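PDB 6Z16: multisubunit Na+/H+ antiporter, D subunit from Anoxybacillus flavithermus, which probably works as a membrane-embedded subunit of a multisubunit antiporter that exchanges sodium ions for protons across the cell membrane. Local coordinates for residues V73-L81 with F469-L477; L205-I213 with F264-L275. All coordinates share one frame; numbering follows the deposited sequence.

Both contacts pack helices of the membrane-embedded subunit, and they are separate: their centres lie about 23 Å apart and their nearest atoms about 7 Å apart. Along the chain, interaction 2 (205-213 with 264-275) is nested within the long loop that interaction 1 (73-81 with 469-477) closes. Helix 249-263 lies beside both, meeting Leu77 and Leu477 of interaction 1 and Phe264 and Ile213 of interaction 2. Interaction 1 is the more central: the centres of the two contacts lie about 16 and 23 Å from the centre of the chain. Its Phe469 side chain is about 7 Å from a bound phosphatidylethanolamine; interaction 2 faces another chain of the antiporter.

Interaction 1. Residues V73-L81 with F469-L477; sequences VSDSLSALL and FVLDAVNVL
Ser76 and Phe469 make the hydrogen bond of this contact: Ser76 OG donates to Phe469 O at 3.0 Å. With OG turned anti to the backbone N (chi1 -177°), the hydroxyl reaches across to a carbonyl already engaged by Ala473 N, approaching from above its plane. Next to this bond, where the CA atoms of Ser76 and Ala473 come within 5.0 Å, the small Ala473 methyl lets the backbones draw close, and its CB meets Leu77 CB at 4.0 Å. The Leu77 and Leu477 side chains cross at about a right angle, Leu77 CD2 3.8 Å from Leu477 CD1. On the next turn, Leu80 CD1 lies 4.1 Å from Val470 CG2 and also touches Phe469 CB, while the Phe469 ring leads away. At the N-cap of helix 76-99, Asp75 has chi1 51°, which folds its carboxylate back over the first turn, where OD1 accepts a weak bond from Ser78 N; OD2, 3.7 Å from Val476 CG1, is salt-bridged to Arg258. The N-to-C directions of segments 76-81 and 469-477 differ by 134°, nearer antiparallel than parallel; the start of helix 76-99, just after strand 71-74, meets the end of helix 463-477, with helices 26-53, 249-263 and 320-351 around them.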
ATOM      1  N   VAL D  73      13.748 -12.527 -51.394  1.00 38.08           N
ATOM      2  CA  VAL D  73      14.093 -13.475 -52.443  1.00 39.38           C
ATOM      3  C   VAL D  73      15.381 -13.016 -53.102  1.00 42.93           C
ATOM      4  O   VAL D  73      15.477 -11.872 -53.560  1.00 50.17           O
ATOM      5  CB  VAL D  73      12.971 -13.610 -53.488  1.00 31.19           C
ATOM      6  CG1 VAL D  73      13.379 -14.578 -54.560  1.00 22.77           C
ATOM      7  CG2 VAL D  73      11.702 -14.068 -52.840  1.00 27.68           C
ATOM      8  N   SER D  74      16.371 -13.901 -53.139  1.00 38.54           N
ATOM      9  CA  SER D  74      17.591 -13.690 -53.901  1.00 39.41           C
ATOM     10  C   SER D  74      17.635 -14.733 -55.006  1.00 33.18           C
ATOM     11  O   SER D  74      17.766 -15.934 -54.735  1.00 29.78           O
ATOM     12  CB  SER D  74      18.827 -13.774 -53.015  1.00 50.11           C
ATOM     13  OG  SER D  74      19.993 -13.529 -53.772  1.00 51.93           O
ATOM     14  N   ASP D  75      17.459 -14.271 -56.238  1.00 38.04           N
ATOM     15  CA  ASP D  75      17.776 -15.030 -57.433  1.00 40.36           C
ATOM     16  C   ASP D  75      19.177 -14.634 -57.890  1.00 44.98           C
ATOM     17  O   ASP D  75      19.904 -13.937 -57.179  1.00 44.27           O
ATOM     18  CB  ASP D  75      16.710 -14.808 -58.502  1.00 61.24           C
ATOM     19  CG  ASP D  75      16.423 -13.342 -58.751  1.00 95.05           C
ATOM     20  OD1 ASP D  75      16.940 -12.489 -58.002  1.00 97.60           O
ATOM     21  OD2 ASP D  75      15.681 -13.041 -59.708  1.00 96.56           O
ATOM     22  N   SER D  76      19.575 -15.069 -59.082  1.00 37.95           N
ATOM     23  CA  SER D  76      20.955 -14.858 -59.489  1.00 39.26           C
ATOM     24  C   SER D  76      21.214 -13.422 -59.923  1.00 40.68           C
ATOM     25  O   SER D  76      22.316 -12.905 -59.700  1.00 49.28           O
ATOM     26  CB  SER D  76      21.324 -15.832 -60.601  1.00 37.91           C
ATOM     27  OG  SER D  76      22.683 -15.690 -60.954  1.00 41.17           O
ATOM     28  N   LEU D  77      20.208 -12.756 -60.494  1.00 38.19           N
ATOM     29  CA  LEU D  77      20.370 -11.366 -60.911  1.00 47.16           C
ATOM     30  C   LEU D  77      20.544 -10.435 -59.721  1.00 58.47           C
ATOM     31  O   LEU D  77      21.392  -9.533 -59.749  1.00 60.79           O
ATOM     32  CB  LEU D  77      19.175 -10.935 -61.756  1.00 46.39           C
ATOM     33  CG  LEU D  77      19.160  -9.473 -62.197  1.00 44.80           C
ATOM     34  CD1 LEU D  77      20.385  -9.121 -63.023  1.00 39.52           C
ATOM     35  CD2 LEU D  77      17.893  -9.200 -62.966  1.00 37.65           C
ATOM     36  N   SER D  78      19.764 -10.649 -58.660  1.00 47.21           N
ATOM     37  CA  SER D  78      19.890  -9.817 -57.470  1.00 42.88           C
ATOM     38  C   SER D  78      21.217 -10.041 -56.760  1.00 42.41           C
ATOM     39  O   SER D  78      21.804  -9.087 -56.244  1.00 35.35           O
ATOM     40  CB  SER D  78      18.719 -10.083 -56.532  1.00 42.60           C
ATOM     41  OG  SER D  78      18.729 -11.423 -56.094  1.00 47.05           O
ATOM     42  N   ALA D  79      21.729 -11.276 -56.771  1.00 41.88           N
ATOM     43  CA  ALA D  79      23.030 -11.551 -56.172  1.00 39.84           C
ATOM     44  C   ALA D  79      24.158 -10.907 -56.968  1.00 45.85           C
ATOM     45  O   ALA D  79      25.117 -10.383 -56.381  1.00 51.71           O
ATOM     46  CB  ALA D  79      23.242 -13.056 -56.062  1.00 23.30           C
ATOM     47  N   LEU D  80      24.050 -10.926 -58.303  1.00 35.56           N
ATOM     48  CA  LEU D  80      25.022 -10.228 -59.143  1.00 38.46           C
ATOM     49  C   LEU D  80      25.002  -8.727 -58.899  1.00 35.56           C
ATOM     50  O   LEU D  80      26.060  -8.087 -58.832  1.00 32.93           O
ATOM     51  CB  LEU D  80      24.747 -10.526 -60.615  1.00 44.44           C
ATOM     52  CG  LEU D  80      25.086 -11.920 -61.129  1.00 43.50           C
ATOM     53  CD1 LEU D  80      24.491 -12.128 -62.496  1.00 29.29           C
ATOM     54  CD2 LEU D  80      26.582 -12.077 -61.183  1.00 41.46           C
ATOM     55  N   LEU D  81      23.808  -8.151 -58.744  1.00 37.71           N
ATOM     56  CA  LEU D  81      23.702  -6.719 -58.481  1.00 39.66           C
ATOM     57  C   LEU D  81      24.227  -6.351 -57.101  1.00 42.79           C
ATOM     58  O   LEU D  81      24.822  -5.280 -56.933  1.00 41.37           O
ATOM     59  CB  LEU D  81      22.253  -6.277 -58.645  1.00 41.60           C
ATOM     60  CG  LEU D  81      21.796  -6.271 -60.098  1.00 44.97           C
ATOM     61  CD1 LEU D  81      20.300  -6.168 -60.211  1.00 39.35           C
ATOM     62  CD2 LEU D  81      22.451  -5.109 -60.797  1.00 42.31           C
ATOM     63  N   PHE D 469      26.096 -17.647 -64.467  1.00 45.12           N
ATOM     64  CA  PHE D 469      25.281 -16.862 -63.546  1.00 45.36           C
ATOM     65  C   PHE D 469      24.196 -16.103 -64.300  1.00 40.27           C
ATOM     66  O   PHE D 469      23.017 -16.136 -63.924  1.00 46.82           O
ATOM     67  CB  PHE D 469      26.156 -15.876 -62.775  1.00 48.67           C
ATOM     68  CG  PHE D 469      27.242 -16.521 -61.977  1.00 53.29           C
ATOM     69  CD1 PHE D 469      26.957 -17.187 -60.801  1.00 58.11           C
ATOM     70  CD2 PHE D 469      28.558 -16.421 -62.382  1.00 52.62           C
ATOM     71  CE1 PHE D 469      27.964 -17.772 -60.063  1.00 52.19           C
ATOM     72  CE2 PHE D 469      29.569 -17.001 -61.646  1.00 58.64           C
ATOM     73  CZ  PHE D 469      29.270 -17.679 -60.487  1.00 55.03           C
ATOM     74  N   VAL D 470      24.584 -15.436 -65.390  1.00 30.70           N
ATOM     75  CA  VAL D 470      23.642 -14.680 -66.207  1.00 30.93           C
ATOM     76  C   VAL D 470      22.669 -15.619 -66.910  1.00 29.16           C
ATOM     77  O   VAL D 470      21.509 -15.264 -67.132  1.00 29.97           O
ATOM     78  CB  VAL D 470      24.432 -13.786 -67.183  1.00 22.44           C
ATOM     79  CG1 VAL D 470      23.523 -12.967 -68.067  1.00 20.64           C
ATOM     80  CG2 VAL D 470      25.354 -12.872 -66.411  1.00 23.48           C
ATOM     81  N   LEU D 471      23.089 -16.848 -67.199  1.00 33.86           N
ATOM     82  CA  LEU D 471      22.185 -17.819 -67.804  1.00 47.26           C
ATOM     83  C   LEU D 471      21.107 -18.261 -66.824  1.00 48.22           C
ATOM     84  O   LEU D 471      19.937 -18.392 -67.203  1.00 52.89           O
ATOM     85  CB  LEU D 471      22.967 -19.024 -68.319  1.00 58.49           C
ATOM     86  CG  LEU D 471      22.115 -20.088 -69.010  1.00 59.58           C
ATOM     87  CD1 LEU D 471      21.447 -19.503 -70.235  1.00 47.86           C
ATOM     88  CD2 LEU D 471      22.945 -21.301 -69.369  1.00 64.03           C
ATOM     89  N   ASP D 472      21.469 -18.476 -65.555  1.00 45.54           N
ATOM     90  CA  ASP D 472      20.438 -18.793 -64.566  1.00 43.61           C
ATOM     91  C   ASP D 472      19.541 -17.595 -64.279  1.00 38.73           C
ATOM     92  O   ASP D 472      18.332 -17.767 -64.044  1.00 40.46           O
ATOM     93  CB  ASP D 472      21.072 -19.304 -63.280  1.00 60.49           C
ATOM     94  CG  ASP D 472      21.646 -20.691 -63.436  1.00 84.27           C
ATOM     95  OD1 ASP D 472      21.153 -21.440 -64.302  1.00 81.83           O
ATOM     96  OD2 ASP D 472      22.580 -21.039 -62.687  1.00 87.73           O
ATOM     97  N   ALA D 473      20.102 -16.383 -64.329  1.00 37.96           N
ATOM     98  CA  ALA D 473      19.290 -15.177 -64.192  1.00 38.10           C
ATOM     99  C   ALA D 473      18.275 -15.053 -65.324  1.00 35.96           C
ATOM    100  O   ALA D 473      17.109 -14.734 -65.081  1.00 35.35           O
ATOM    101  CB  ALA D 473      20.188 -13.941 -64.142  1.00 30.27           C
ATOM    102  N   VAL D 474      18.689 -15.341 -66.559  1.00 40.08           N
ATOM    103  CA  VAL D 474      17.771 -15.307 -67.696  1.00 33.37           C
ATOM    104  C   VAL D 474      16.726 -16.408 -67.580  1.00 29.64           C
ATOM    105  O   VAL D 474      15.542 -16.185 -67.856  1.00 31.11           O
ATOM    106  CB  VAL D 474      18.562 -15.393 -69.015  1.00 33.06           C
ATOM    107  CG1 VAL D 474      17.656 -15.651 -70.190  1.00 46.16           C
ATOM    108  CG2 VAL D 474      19.293 -14.097 -69.254  1.00 29.11           C
ATOM    109  N   ASN D 475      17.129 -17.593 -67.118  1.00 29.47           N
ATOM    110  CA  ASN D 475      16.185 -18.688 -66.936  1.00 34.26           C
ATOM    111  C   ASN D 475      15.142 -18.400 -65.866  1.00 47.79           C
ATOM    112  O   ASN D 475      14.051 -18.976 -65.919  1.00 47.77           O
ATOM    113  CB  ASN D 475      16.926 -19.972 -66.586  1.00 36.34           C
ATOM    114  CG  ASN D 475      17.685 -20.532 -67.754  1.00 52.71           C
ATOM    115  OD1 ASN D 475      17.185 -20.556 -68.876  1.00 55.66           O
ATOM    116  ND2 ASN D 475      18.904 -20.981 -67.504  1.00 50.69           N
ATOM    117  N   VAL D 476      15.440 -17.531 -64.900  1.00 52.85           N
ATOM    118  CA  VAL D 476      14.394 -17.167 -63.949  1.00 48.22           C
ATOM    119  C   VAL D 476      13.624 -15.916 -64.377  1.00 41.29           C
ATOM    120  O   VAL D 476      12.479 -15.728 -63.941  1.00 50.09           O
ATOM    121  CB  VAL D 476      14.963 -17.013 -62.521  1.00 56.83           C
ATOM    122  CG1 VAL D 476      15.644 -15.671 -62.308  1.00 50.57           C
ATOM    123  CG2 VAL D 476      13.896 -17.284 -61.471  1.00 66.50           C
ATOM    124  N   LEU D 477      14.185 -15.078 -65.255  1.00 35.10           N
ATOM    125  CA  LEU D 477      13.454 -13.881 -65.670  1.00 26.48           C
ATOM    126  C   LEU D 477      12.392 -14.175 -66.721  1.00 34.85           C
ATOM    127  O   LEU D 477      11.270 -13.672 -66.619  1.00 41.24           O
ATOM    128  CB  LEU D 477      14.410 -12.820 -66.195  1.00 21.74           C
ATOM    129  CG  LEU D 477      15.213 -12.138 -65.103  1.00 29.43           C
ATOM    130  CD1 LEU D 477      16.261 -11.263 -65.722  1.00 33.35           C
ATOM    131  CD2 LEU D 477      14.307 -11.359 -64.189  1.00 28.23           C
TER

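Interaction 2. Residues L205-I213 with F264-L275; sequences LTVIAVLFI and FTHDAAYTHTLL
Ala209 sets its methyl over one face of the Phe264 ring, a CH-pi contact in which CB of Ala209 stands 3.8 Å from the centroid of Phe264, only 10° off the ring normal. The Phe264 ring reaches this place with CG anti to its carbonyl carbon. Around it, the Phe212 side chain crosses that of Phe264 at about a right angle, but the ring planes are inclined rather than perpendicular; CD2 of Phe212 lies 3.8 Å from CE2 of Phe264, and the backbone O of Leu205 comes to 3.7 Å from Phe264 CE1. Replacing Phe264 by an alanine would probably open a gap beneath the Ala209 methyl and leave the Phe212 ring without its aromatic neighbour.

Helices 203-219 and 268-292 belong to the transmembrane bundle of the NADH:quinone oxidoreductase/Mrp antiporter family; the axes of segments 205-213 and 268-275 run nearly parallel, at 21°, and come within 10.7 Å, and Phe264 opens the loop 264-267 before helix 268-292.

A second group of apolar contacts is made by side chains of helix 268-292. With CG anti to the backbone N (chi1 -179°), the Tyr270 ring lies against Thr206 and Val210. CD2 of Tyr270 meets Thr206 CG2 at 3.7 Å, and Val210 CG2 touches the ring edge. One turn further along, Leu274 CD2 is 4.0 Å from Val210 CG2, and Ile213 CD1 reaches the same Leu274 methyl at 3.9 Å and Leu275 CD2 at 4.2 Å.

Polar bonds do not cross the contact. Within the second segment, Thr271 OG1 bonds to Ala268 O from above the carbonyl plane, on the same face as His272 N. The Tyr270 hydroxyl is hydrogen-bonded to Thr631 of a neighbouring antiporter chain, whose Trp634 stacks on the Tyr270 ring.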
ATOM      1  N   LEU D 205      -5.123  -2.914 -65.198  1.00 79.39           N
ATOM      2  CA  LEU D 205      -3.767  -3.409 -64.988  1.00 74.83           C
ATOM      3  C   LEU D 205      -2.786  -2.755 -65.950  1.00 70.25           C
ATOM      4  O   LEU D 205      -1.646  -2.458 -65.576  1.00 93.41           O
ATOM      5  CB  LEU D 205      -3.743  -4.925 -65.135  1.00 60.73           C
ATOM      6  CG  LEU D 205      -4.515  -5.683 -64.062  1.00 53.75           C
ATOM      7  CD1 LEU D 205      -4.561  -7.159 -64.385  1.00 62.43           C
ATOM      8  CD2 LEU D 205      -3.884  -5.451 -62.711  1.00 50.52           C
ATOM      9  N   THR D 206      -3.230  -2.488 -67.180  1.00 59.02           N
ATOM     10  CA  THR D 206      -2.415  -1.741 -68.128  1.00 53.31           C
ATOM     11  C   THR D 206      -2.188  -0.315 -67.645  1.00 59.24           C
ATOM     12  O   THR D 206      -1.066   0.208 -67.740  1.00 58.96           O
ATOM     13  CB  THR D 206      -3.089  -1.745 -69.497  1.00 38.40           C
ATOM     14  OG1 THR D 206      -3.357  -3.095 -69.892  1.00 41.01           O
ATOM     15  CG2 THR D 206      -2.193  -1.106 -70.531  1.00 40.88           C
ATOM     16  N   VAL D 207      -3.230   0.315 -67.084  1.00 59.77           N
ATOM     17  CA  VAL D 207      -3.085   1.684 -66.576  1.00 58.19           C
ATOM     18  C   VAL D 207      -2.104   1.733 -65.400  1.00 53.81           C
ATOM     19  O   VAL D 207      -1.264   2.642 -65.301  1.00 53.38           O
ATOM     20  CB  VAL D 207      -4.463   2.259 -66.191  1.00 62.76           C
ATOM     21  CG1 VAL D 207      -4.334   3.679 -65.690  1.00 85.42           C
ATOM     22  CG2 VAL D 207      -5.408   2.208 -67.364  1.00 73.08           C
ATOM     23  N   ILE D 208      -2.152   0.727 -64.523  1.00 57.30           N
ATOM     24  CA  ILE D 208      -1.264   0.749 -63.360  1.00 50.51           C
ATOM     25  C   ILE D 208       0.166   0.390 -63.764  1.00 41.76           C
ATOM     26  O   ILE D 208       1.124   0.915 -63.184  1.00 44.12           O
ATOM     27  CB  ILE D 208      -1.794  -0.163 -62.235  1.00 60.45           C
ATOM     28  CG1 ILE D 208      -3.227   0.207 -61.869  1.00 64.25           C
ATOM     29  CG2 ILE D 208      -0.997  -0.006 -60.963  1.00 71.64           C
ATOM     30  CD1 ILE D 208      -3.436   1.664 -61.598  1.00 88.21           C
ATOM     31  N   ALA D 209       0.334  -0.464 -64.782  1.00 31.16           N
ATOM     32  CA  ALA D 209       1.663  -0.736 -65.323  1.00 18.09           C
ATOM     33  C   ALA D 209       2.292   0.517 -65.919  1.00 16.35           C
ATOM     34  O   ALA D 209       3.487   0.773 -65.720  1.00 15.48           O
ATOM     35  CB  ALA D 209       1.581  -1.840 -66.370  1.00 10.73           C
ATOM     36  N   VAL D 210       1.498   1.325 -66.629  1.00 20.81           N
ATOM     37  CA  VAL D 210       2.004   2.601 -67.138  1.00 34.21           C
ATOM     38  C   VAL D 210       2.350   3.551 -65.990  1.00 32.05           C
ATOM     39  O   VAL D 210       3.348   4.289 -66.057  1.00 28.17           O
ATOM     40  CB  VAL D 210       0.983   3.207 -68.121  1.00 39.14           C
ATOM     41  CG1 VAL D 210       1.379   4.597 -68.565  1.00 47.03           C
ATOM     42  CG2 VAL D 210       0.863   2.327 -69.335  1.00 40.86           C
ATOM     43  N   LEU D 211       1.585   3.502 -64.894  1.00 33.28           N
ATOM     44  CA  LEU D 211       1.910   4.332 -63.733  1.00 43.22           C
ATOM     45  C   LEU D 211       3.217   3.900 -63.066  1.00 34.93           C
ATOM     46  O   LEU D 211       4.003   4.749 -62.620  1.00 31.27           O
ATOM     47  CB  LEU D 211       0.751   4.305 -62.740  1.00 67.01           C
ATOM     48  CG  LEU D 211       0.872   5.145 -61.473  1.00 45.84           C
ATOM     49  CD1 LEU D 211       1.144   6.593 -61.800  1.00 35.65           C
ATOM     50  CD2 LEU D 211      -0.423   5.029 -60.715  1.00 46.74           C
ATOM     51  N   PHE D 212       3.484   2.590 -63.014  1.00 43.31           N
ATOM     52  CA  PHE D 212       4.774   2.121 -62.507  1.00 42.35           C
ATOM     53  C   PHE D 212       5.927   2.509 -63.424  1.00 37.66           C
ATOM     54  O   PHE D 212       7.032   2.760 -62.934  1.00 37.98           O
ATOM     55  CB  PHE D 212       4.798   0.606 -62.307  1.00 40.83           C
ATOM     56  CG  PHE D 212       4.054   0.132 -61.099  1.00 58.82           C
ATOM     57  CD1 PHE D 212       4.503   0.454 -59.832  1.00 64.77           C
ATOM     58  CD2 PHE D 212       2.967  -0.711 -61.224  1.00 61.51           C
ATOM     59  CE1 PHE D 212       3.836   0.006 -58.716  1.00 64.43           C
ATOM     60  CE2 PHE D 212       2.301  -1.169 -60.114  1.00 59.10           C
ATOM     61  CZ  PHE D 212       2.736  -0.811 -58.858  1.00 64.06           C
ATOM     62  N   ILE D 213       5.693   2.530 -64.744  1.00 34.72           N
ATOM     63  CA  ILE D 213       6.688   3.059 -65.681  1.00 37.99           C
ATOM     64  C   ILE D 213       7.021   4.502 -65.342  1.00 44.95           C
ATOM     65  O   ILE D 213       8.195   4.884 -65.301  1.00 41.16           O
ATOM     66  CB  ILE D 213       6.197   2.952 -67.137  1.00 50.58           C
ATOM     67  CG1 ILE D 213       6.061   1.511 -67.573  1.00 44.99           C
ATOM     68  CG2 ILE D 213       7.139   3.654 -68.091  1.00 46.17           C
ATOM     69  CD1 ILE D 213       5.361   1.376 -68.894  1.00 43.11           C
ATOM     70  N   PHE D 264       3.443  -7.984 -64.916  1.00 48.94           N
ATOM     71  CA  PHE D 264       2.572  -7.622 -66.026  1.00 46.84           C
ATOM     72  C   PHE D 264       3.050  -8.343 -67.279  1.00 40.40           C
ATOM     73  O   PHE D 264       3.980  -7.896 -67.951  1.00 35.79           O
ATOM     74  CB  PHE D 264       2.563  -6.110 -66.212  1.00 60.53           C
ATOM     75  CG  PHE D 264       2.137  -5.363 -64.985  1.00 86.76           C
ATOM     76  CD1 PHE D 264       0.814  -5.342 -64.589  1.00117.76           C
ATOM     77  CD2 PHE D 264       3.064  -4.676 -64.230  1.00 90.82           C
ATOM     78  CE1 PHE D 264       0.430  -4.662 -63.453  1.00 99.43           C
ATOM     79  CE2 PHE D 264       2.685  -3.988 -63.094  1.00 97.28           C
ATOM     80  CZ  PHE D 264       1.368  -3.983 -62.708  1.00 97.51           C
ATOM     81  N   THR D 265       2.405  -9.463 -67.596  1.00 56.93           N
ATOM     82  CA  THR D 265       2.728 -10.247 -68.780  1.00 64.60           C
ATOM     83  C   THR D 265       1.602 -10.313 -69.799  1.00 67.81           C
ATOM     84  O   THR D 265       1.885 -10.377 -70.995  1.00 71.36           O
ATOM     85  CB  THR D 265       3.117 -11.684 -68.396  1.00 56.95           C
ATOM     86  OG1 THR D 265       1.999 -12.339 -67.790  1.00 55.60           O
ATOM     87  CG2 THR D 265       4.289 -11.688 -67.425  1.00 41.84           C
ATOM     88  N   HIS D 266       0.344 -10.318 -69.365  1.00 72.16           N
ATOM     89  CA  HIS D 266      -0.773 -10.233 -70.295  1.00 76.14           C
ATOM     90  C   HIS D 266      -0.866  -8.839 -70.899  1.00 73.76           C
ATOM     91  O   HIS D 266      -0.525  -7.841 -70.256  1.00 72.47           O
ATOM     92  CB  HIS D 266      -2.084 -10.569 -69.596  1.00 81.49           C
ATOM     93  CG  HIS D 266      -2.252 -12.019 -69.284  1.00 97.05           C
ATOM     94  ND1 HIS D 266      -1.741 -12.600 -68.145  1.00111.24           N
ATOM     95  CD2 HIS D 266      -2.902 -13.002 -69.949  1.00102.33           C
ATOM     96  CE1 HIS D 266      -2.054 -13.883 -68.131  1.00116.06           C
ATOM     97  NE2 HIS D 266      -2.760 -14.151 -69.213  1.00113.42           N
ATOM     98  N   ASP D 267      -1.364  -8.793 -72.139  1.00 74.47           N
ATOM     99  CA  ASP D 267      -1.481  -7.584 -72.959  1.00 83.82           C
ATOM    100  C   ASP D 267      -0.138  -6.862 -73.059  1.00 69.43           C
ATOM    101  O   ASP D 267       0.023  -5.706 -72.665  1.00 67.16           O
ATOM    102  CB  ASP D 267      -2.589  -6.664 -72.436  1.00112.41           C
ATOM    103  CG  ASP D 267      -3.971  -7.269 -72.605  1.00126.70           C
ATOM    104  OD1 ASP D 267      -4.160  -8.062 -73.550  1.00125.52           O
ATOM    105  OD2 ASP D 267      -4.866  -6.961 -71.791  1.00130.15           O
ATOM    106  N   ALA D 268       0.837  -7.594 -73.589  1.00 66.30           N
ATOM    107  CA  ALA D 268       2.228  -7.172 -73.561  1.00 60.77           C
ATOM    108  C   ALA D 268       2.584  -6.222 -74.690  1.00 58.59           C
ATOM    109  O   ALA D 268       3.590  -5.507 -74.584  1.00 56.37           O
ATOM    110  CB  ALA D 268       3.130  -8.404 -73.624  1.00 57.46           C
ATOM    111  N   ALA D 269       1.773  -6.197 -75.751  1.00 56.51           N
ATOM    112  CA  ALA D 269       2.111  -5.452 -76.959  1.00 55.23           C
ATOM    113  C   ALA D 269       2.136  -3.950 -76.703  1.00 55.61           C
ATOM    114  O   ALA D 269       3.081  -3.258 -77.105  1.00 58.77           O
ATOM    115  CB  ALA D 269       1.118  -5.800 -78.066  1.00 46.35           C
ATOM    116  N   TYR D 270       1.126  -3.443 -75.989  1.00 46.24           N
ATOM    117  CA  TYR D 270       1.023  -2.014 -75.707  1.00 44.09           C
ATOM    118  C   TYR D 270       2.147  -1.547 -74.791  1.00 43.80           C
ATOM    119  O   TYR D 270       2.778  -0.509 -75.040  1.00 41.73           O
ATOM    120  CB  TYR D 270      -0.338  -1.716 -75.075  1.00 47.78           C
ATOM    121  CG  TYR D 270      -0.565  -0.259 -74.753  1.00 51.78           C
ATOM    122  CD1 TYR D 270      -0.929   0.638 -75.743  1.00 54.16           C
ATOM    123  CD2 TYR D 270      -0.404   0.221 -73.460  1.00 50.01           C
ATOM    124  CE1 TYR D 270      -1.130   1.966 -75.455  1.00 51.55           C
ATOM    125  CE2 TYR D 270      -0.594   1.546 -73.167  1.00 53.75           C
ATOM    126  CZ  TYR D 270      -0.962   2.411 -74.167  1.00 55.95           C
ATOM    127  OH  TYR D 270      -1.157   3.734 -73.871  1.00 62.02           O
ATOM    128  N   THR D 271       2.413  -2.308 -73.729  1.00 42.72           N
ATOM    129  CA  THR D 271       3.443  -1.919 -72.771  1.00 40.69           C
ATOM    130  C   THR D 271       4.830  -1.981 -73.395  1.00 38.08           C
ATOM    131  O   THR D 271       5.667  -1.104 -73.149  1.00 34.53           O
ATOM    132  CB  THR D 271       3.367  -2.808 -71.532  1.00 43.95           C
ATOM    133  OG1 THR D 271       3.516  -4.179 -71.914  1.00 46.13           O
ATOM    134  CG2 THR D 271       2.040  -2.627 -70.829  1.00 39.31           C
ATOM    135  N   HIS D 272       5.075  -2.976 -74.251  1.00 34.84           N
ATOM    136  CA  HIS D 272       6.390  -3.067 -74.868  1.00 27.70           C
ATOM    137  C   HIS D 272       6.603  -2.034 -75.961  1.00 25.38           C
ATOM    138  O   HIS D 272       7.726  -1.541 -76.106  1.00 27.59           O
ATOM    139  CB  HIS D 272       6.639  -4.476 -75.393  1.00 32.11           C
ATOM    140  CG  HIS D 272       6.825  -5.474 -74.300  1.00 46.59           C
ATOM    141  ND1 HIS D 272       5.821  -6.313 -73.876  1.00 51.75           N
ATOM    142  CD2 HIS D 272       7.870  -5.693 -73.471  1.00 57.17           C
ATOM    143  CE1 HIS D 272       6.260  -7.048 -72.872  1.00 53.96           C
ATOM    144  NE2 HIS D 272       7.498  -6.685 -72.602  1.00 60.72           N
ATOM    145  N   THR D 273       5.566  -1.653 -76.715  1.00 22.29           N
ATOM    146  CA  THR D 273       5.796  -0.579 -77.677  1.00 23.43           C
ATOM    147  C   THR D 273       5.950   0.772 -76.978  1.00 29.93           C
ATOM    148  O   THR D 273       6.727   1.621 -77.445  1.00 36.42           O
ATOM    149  CB  THR D 273       4.701  -0.557 -78.754  1.00 14.94           C
ATOM    150  OG1 THR D 273       5.055   0.394 -79.761  1.00 23.57           O
ATOM    151  CG2 THR D 273       3.353  -0.195 -78.216  1.00 14.49           C
ATOM    152  N   LEU D 274       5.310   0.951 -75.813  1.00 27.27           N
ATOM    153  CA  LEU D 274       5.559   2.150 -75.020  1.00 31.90           C
ATOM    154  C   LEU D 274       6.992   2.193 -74.500  1.00 42.31           C
ATOM    155  O   LEU D 274       7.649   3.244 -74.563  1.00 44.71           O
ATOM    156  CB  LEU D 274       4.569   2.225 -73.863  1.00 39.19           C
ATOM    157  CG  LEU D 274       4.719   3.454 -72.967  1.00 35.85           C
ATOM    158  CD1 LEU D 274       4.487   4.710 -73.765  1.00 29.71           C
ATOM    159  CD2 LEU D 274       3.764   3.379 -71.803  1.00 34.38           C
ATOM    160  N   LEU D 275       7.496   1.052 -74.008  1.00 41.96           N
ATOM    161  CA  LEU D 275       8.875   0.983 -73.528  1.00 37.61           C
ATOM    162  C   LEU D 275       9.874   1.221 -74.651  1.00 40.67           C
ATOM    163  O   LEU D 275      10.899   1.879 -74.442  1.00 42.65           O
ATOM    164  CB  LEU D 275       9.141  -0.369 -72.868  1.00 41.18           C
ATOM    165  CG  LEU D 275       8.517  -0.611 -71.500  1.00 43.56           C
ATOM    166  CD1 LEU D 275       8.731  -2.041 -71.064  1.00 50.46           C
ATOM    167  CD2 LEU D 275       9.123   0.351 -70.501  1.00 33.09           C
TER